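Local structure of periplasmic binding protein (4PAG) at residues Thr5-Val9 against Pro115-Val119; Ser26-Ile30 against Ile93-Asp97. The protein probably binds a solute in the periplasm and delivers it to an ABC transporter, and holds a histidine in its pocket in this crystal. One frame throughout, in Å; residues are numbered along the deposited sequence.

Interaction 1: residues Thr5-Val9 against Pro115-Val119; sequences TFLDV and PALKV
The N-terminal beta hairpin of strands 5-7 and 13-15 meets the parallel sheet of the N-terminal lobe here, as V9 and D8, at the start of the hairpin's turn, lie along the outer strand 116-119. One direct backbone bond joins them: V9 N donates to A116 O at 3.0 Å, with an N-H...O angle of 132°. Two waters take up positions to either side of that bond along 115-119. The first donates to L7 O and accepts from K118 N at 2.9 Å; the second donates to D8 OD2 and accepts from A116 N at 3.0 Å. D8 OD2 thus reaches A116 N through the water, while OD1 accepts from S10 N and K12 N within the turn.

K118 reaches back over V9. With a bend at its last torsion (chi4 -88°), K118 NZ donates a hydrogen bond to V9 O at 3.2 Å, from above the carbonyl plane. Alongside, V9 CG1 sits 4.0 Å from both A116 CB and K118 CB. L117 CD2 touches F6 CB at 3.9 Å and L7 O at 3.7 Å. The F6 ring leads away from 115-119, toward V137 and L16, with L117 CD1 oblique to it.

Strand 92-96 pairs with 116-119 along its other edge, and T95 touches both V9 and K118. Helix 127-138 covers the apolar side, where V137 meets F6 and L117, and Y133 packs on L117.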
loop_
_atom_site.group_PDB
_atom_site.type_symbol
_atom_site.label_atom_id
_atom_site.label_comp_id
_atom_site.label_asym_id
_atom_site.label_seq_id
_atom_site.Cartn_x
_atom_site.Cartn_y
_atom_site.Cartn_z
ATOM N N THR A 5 1.144 -12.469 -25.615
ATOM C CA THR A 5 0.353 -13.535 -25.010
ATOM C C THR A 5 0.565 -13.547 -23.508
ATOM O O THR A 5 1.700 -13.588 -23.038
ATOM C CB THR A 5 0.723 -14.916 -25.573
ATOM O OG1 THR A 5 0.495 -14.923 -26.982
ATOM C CG2 THR A 5 -0.125 -16.013 -24.932
ATOM N N PHE A 6 -0.535 -13.517 -22.767
ATOM C CA PHE A 6 -0.497 -13.520 -21.303
ATOM C C PHE A 6 -1.530 -14.495 -20.769
ATOM O O PHE A 6 -2.552 -14.729 -21.410
ATOM C CB PHE A 6 -0.794 -12.114 -20.762
ATOM C CG PHE A 6 0.221 -11.089 -21.166
ATOM C CD1 PHE A 6 0.076 -10.378 -22.353
ATOM C CD2 PHE A 6 1.337 -10.854 -20.377
ATOM C CE1 PHE A 6 1.021 -9.439 -22.734
ATOM C CE2 PHE A 6 2.289 -9.919 -20.757
ATOM C CZ PHE A 6 2.132 -9.213 -21.937
ATOM N N LEU A 7 -1.270 -15.063 -19.595
ATOM C CA LEU A 7 -2.258 -15.911 -18.933
ATOM C C LEU A 7 -3.223 -15.016 -18.168
ATOM O O LEU A 7 -2.798 -14.216 -17.357
ATOM C CB LEU A 7 -1.587 -16.905 -17.987
ATOM C CG LEU A 7 -0.632 -17.915 -18.635
ATOM C CD1 LEU A 7 -0.003 -18.806 -17.572
ATOM C CD2 LEU A 7 -1.338 -18.754 -19.690
ATOM N N ASP A 8 -4.517 -15.159 -18.442
ATOM C CA ASP A 8 -5.547 -14.303 -17.861
ATOM C C ASP A 8 -5.979 -14.794 -16.474
ATOM O O ASP A 8 -5.333 -15.664 -15.893
ATOM C CB ASP A 8 -6.733 -14.170 -18.835
ATOM C CG ASP A 8 -7.711 -15.343 -18.783
ATOM O OD1 ASP A 8 -7.426 -16.394 -18.165
ATOM O OD2 ASP A 8 -8.791 -15.194 -19.380
ATOM N N VAL A 9 -7.059 -14.222 -15.943
ATOM C CA VAL A 9 -7.522 -14.545 -14.582
ATOM C C VAL A 9 -7.975 -15.995 -14.406
ATOM O O VAL A 9 -7.985 -16.509 -13.286
ATOM C CB VAL A 9 -8.656 -13.604 -14.112
ATOM C CG1 VAL A 9 -8.115 -12.195 -13.916
ATOM C CG2 VAL A 9 -9.831 -13.605 -15.089
ATOM N N PRO A 115 -10.737 -8.600 -21.562
ATOM C CA PRO A 115 -9.526 -9.314 -21.131
ATOM C C PRO A 115 -9.018 -8.850 -19.760
ATOM O O PRO A 115 -8.950 -7.650 -19.510
ATOM C CB PRO A 115 -8.509 -8.945 -22.214
ATOM C CG PRO A 115 -9.341 -8.733 -23.431
ATOM C CD PRO A 115 -10.604 -8.091 -22.939
ATOM N N ALA A 116 -8.668 -9.785 -18.881
ATOM C CA ALA A 116 -8.211 -9.404 -17.544
ATOM C C ALA A 116 -7.064 -10.269 -17.031
ATOM O O ALA A 116 -7.070 -11.497 -17.186
ATOM C CB ALA A 116 -9.375 -9.419 -16.565
ATOM N N LEU A 117 -6.077 -9.604 -16.434
ATOM C CA LEU A 117 -4.935 -10.258 -15.817
ATOM C C LEU A 117 -5.010 -9.993 -14.338
ATOM O O LEU A 117 -5.659 -9.039 -13.914
ATOM C CB LEU A 117 -3.632 -9.680 -16.356
ATOM C CG LEU A 117 -3.556 -9.537 -17.879
ATOM C CD1 LEU A 117 -2.238 -8.909 -18.297
ATOM C CD2 LEU A 117 -3.752 -10.883 -18.551
ATOM N N LYS A 118 -4.344 -10.822 -13.550
ATOM C CA LYS A 118 -4.268 -10.586 -12.122
ATOM C C LYS A 118 -2.827 -10.652 -11.646
ATOM O O LYS A 118 -2.016 -11.403 -12.193
ATOM C CB LYS A 118 -5.166 -11.564 -11.357
ATOM C CG LYS A 118 -4.778 -13.035 -11.395
ATOM C CD LYS A 118 -5.864 -13.825 -10.677
ATOM C CE LYS A 118 -5.403 -15.192 -10.212
ATOM N NZ LYS A 118 -5.587 -16.223 -11.257
ATOM N N VAL A 119 -2.518 -9.851 -10.630
ATOM C CA VAL A 119 -1.168 -9.786 -10.091
ATOM C C VAL A 119 -1.186 -10.008 -8.582
ATOM O O VAL A 119 -2.078 -9.527 -7.878
ATOM C CB VAL A 119 -0.472 -8.451 -10.443
ATOM C CG1 VAL A 119 -0.395 -8.285 -11.957
ATOM C CG2 VAL A 119 -1.189 -7.263 -9.821
HETATM O O HOH W 1 -3.618 -13.335 -14.902
HETATM O O HOH W 2 -9.570 -12.525 -19.752
#

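Interaction 2: residues Ser26-Ile30 against Ile93-Asp97; sequences SAPPI and IITWD
S26 and W96 grip each other where strand 23-25 gives way to helix 28-37, a beta-to-alpha turn at the C-terminal end of strands 23-25 and 92-96. The tight part joins polar and apolar contacts. S26 N gives its hydrogen to I94 O at 2.8 Å and extends the pairing of the two strands by one step. With chi1 at 75°, S26 OG lies against the T95-W96 link and accepts from W96 N at 3.1 Å, passing close to T95 CA. P29 CG rests over one face of the W96 six-membered ring, a CH-pi contact 3.8 Å from its centroid and 17° off the normal. A27, at the N-cap position of helix 28-37, brings its CB to W96 CE3. The side chains of I30 and I94 cross at about a right angle, and their CG2 methyls meet at 3.6 Å.

The loose part is the other end of I30, whose CD1 stands 4.2 Å from W96 CB. All seven touching residues are buried; the chain becomes partly exposed only at D97, which points away and makes no contact with 26-30.

Beyond the contact, F190 meets the W96 ring and D122 binds its NE1, while L101 of helix 99-112 packs on W96 and V119 of strand 116-119 on I30.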
loop_
_atom_site.group_PDB
_atom_site.type_symbol
_atom_site.label_atom_id
_atom_site.label_comp_id
_atom_site.label_asym_id
_atom_site.label_seq_id
_atom_site.Cartn_x
_atom_site.Cartn_y
_atom_site.Cartn_z
ATOM N N SER A 26 -8.323 -2.829 -11.005
ATOM C CA SER A 26 -9.510 -3.298 -10.282
ATOM C C SER A 26 -9.684 -2.691 -8.881
ATOM O O SER A 26 -10.774 -2.749 -8.308
ATOM C CB SER A 26 -9.466 -4.825 -10.173
ATOM O OG SER A 26 -8.517 -5.243 -9.198
ATOM N N ALA A 27 -8.610 -2.131 -8.333
ATOM C CA ALA A 27 -8.610 -1.606 -6.976
ATOM C C ALA A 27 -7.431 -0.642 -6.790
ATOM O O ALA A 27 -6.495 -0.660 -7.580
ATOM C CB ALA A 27 -8.517 -2.749 -5.984
ATOM N N PRO A 28 -7.464 0.190 -5.734
ATOM C CA PRO A 28 -6.408 1.190 -5.578
ATOM C C PRO A 28 -4.958 0.660 -5.582
ATOM O O PRO A 28 -4.094 1.315 -6.158
ATOM C CB PRO A 28 -6.769 1.870 -4.251
ATOM C CG PRO A 28 -8.249 1.744 -4.174
ATOM C CD PRO A 28 -8.531 0.374 -4.730
ATOM N N PRO A 29 -4.685 -0.517 -4.972
ATOM C CA PRO A 29 -3.305 -1.018 -5.081
ATOM C C PRO A 29 -2.824 -1.099 -6.539
ATOM O O PRO A 29 -1.653 -0.819 -6.839
ATOM C CB PRO A 29 -3.396 -2.434 -4.487
ATOM C CG PRO A 29 -4.604 -2.419 -3.622
ATOM C CD PRO A 29 -5.562 -1.471 -4.274
ATOM N N ILE A 30 -3.738 -1.465 -7.431
ATOM C CA ILE A 30 -3.417 -1.629 -8.848
ATOM C C ILE A 30 -3.387 -0.296 -9.583
ATOM O O ILE A 30 -2.444 -0.007 -10.320
ATOM C CB ILE A 30 -4.428 -2.545 -9.566
ATOM C CG1 ILE A 30 -4.671 -3.844 -8.784
ATOM C CG2 ILE A 30 -3.954 -2.830 -10.986
ATOM C CD1 ILE A 30 -3.437 -4.687 -8.525
ATOM N N ILE A 93 -7.966 -5.197 -18.224
ATOM C CA ILE A 93 -8.193 -4.894 -16.813
ATOM C C ILE A 93 -7.147 -5.664 -16.008
ATOM O O ILE A 93 -6.921 -6.844 -16.249
ATOM C CB ILE A 93 -9.608 -5.317 -16.360
ATOM C CG1 ILE A 93 -10.667 -4.519 -17.128
ATOM C CG2 ILE A 93 -9.781 -5.122 -14.852
ATOM C CD1 ILE A 93 -12.083 -4.998 -16.898
ATOM N N ILE A 94 -6.493 -4.980 -15.081
ATOM C CA ILE A 94 -5.529 -5.598 -14.203
ATOM C C ILE A 94 -6.182 -5.722 -12.833
ATOM O O ILE A 94 -6.655 -4.731 -12.283
ATOM C CB ILE A 94 -4.246 -4.753 -14.078
ATOM C CG1 ILE A 94 -3.666 -4.397 -15.457
ATOM C CG2 ILE A 94 -3.220 -5.487 -13.239
ATOM C CD1 ILE A 94 -3.250 -5.582 -16.304
ATOM N N THR A 95 -6.212 -6.935 -12.287
ATOM C CA THR A 95 -6.851 -7.172 -10.997
ATOM C C THR A 95 -5.883 -7.579 -9.891
ATOM O O THR A 95 -4.732 -7.957 -10.138
ATOM C CB THR A 95 -7.975 -8.223 -11.091
ATOM O OG1 THR A 95 -7.419 -9.539 -11.179
ATOM C CG2 THR A 95 -8.853 -7.967 -12.292
ATOM N N TRP A 96 -6.391 -7.491 -8.665
ATOM C CA TRP A 96 -5.661 -7.842 -7.452
ATOM C C TRP A 96 -5.883 -9.333 -7.145
ATOM O O TRP A 96 -6.998 -9.753 -6.871
ATOM C CB TRP A 96 -6.178 -6.925 -6.340
ATOM C CG TRP A 96 -5.573 -7.033 -4.986
ATOM C CD1 TRP A 96 -4.530 -7.816 -4.587
ATOM C CD2 TRP A 96 -5.968 -6.275 -3.843
ATOM N NE1 TRP A 96 -4.272 -7.608 -3.251
ATOM C CE2 TRP A 96 -5.147 -6.669 -2.772
ATOM C CE3 TRP A 96 -6.967 -5.323 -3.615
ATOM C CZ2 TRP A 96 -5.276 -6.126 -1.493
ATOM C CZ3 TRP A 96 -7.093 -4.779 -2.345
ATOM C CH2 TRP A 96 -6.256 -5.190 -1.299
ATOM N N ASP A 97 -4.814 -10.125 -7.239
ATOM C CA ASP A 97 -4.879 -11.575 -7.022
ATOM C C ASP A 97 -4.739 -11.882 -5.536
ATOM O O ASP A 97 -3.626 -12.089 -5.045
ATOM C CB ASP A 97 -3.762 -12.278 -7.816
ATOM C CG ASP A 97 -3.753 -13.792 -7.637
ATOM O OD1 ASP A 97 -4.632 -14.343 -6.942
ATOM O OD2 ASP A 97 -2.849 -14.437 -8.215
#

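From the N terminus, the chain first lays 5-9 down, turns back through strand 13-15 and enters the sheet as strand 23-25. Residues 26-30 then lead into helix 28-37, and interaction 2 closes when strand 92-96 arrives beside them, 63 residues on. After helix 99-112 the chain returns as strand 116-119 and closes the longer loop of interaction 1, inside which interaction 2 is nested. Segment 93-97 is the shared middle: L117 O lies 2.7 Å from T95 N and V119 O 2.9 Å from D97 N, both probable hydrogen bonds. Hairpin, three-stranded sheet and the first helix are thereby joined, with the contact centres about 11 Å apart.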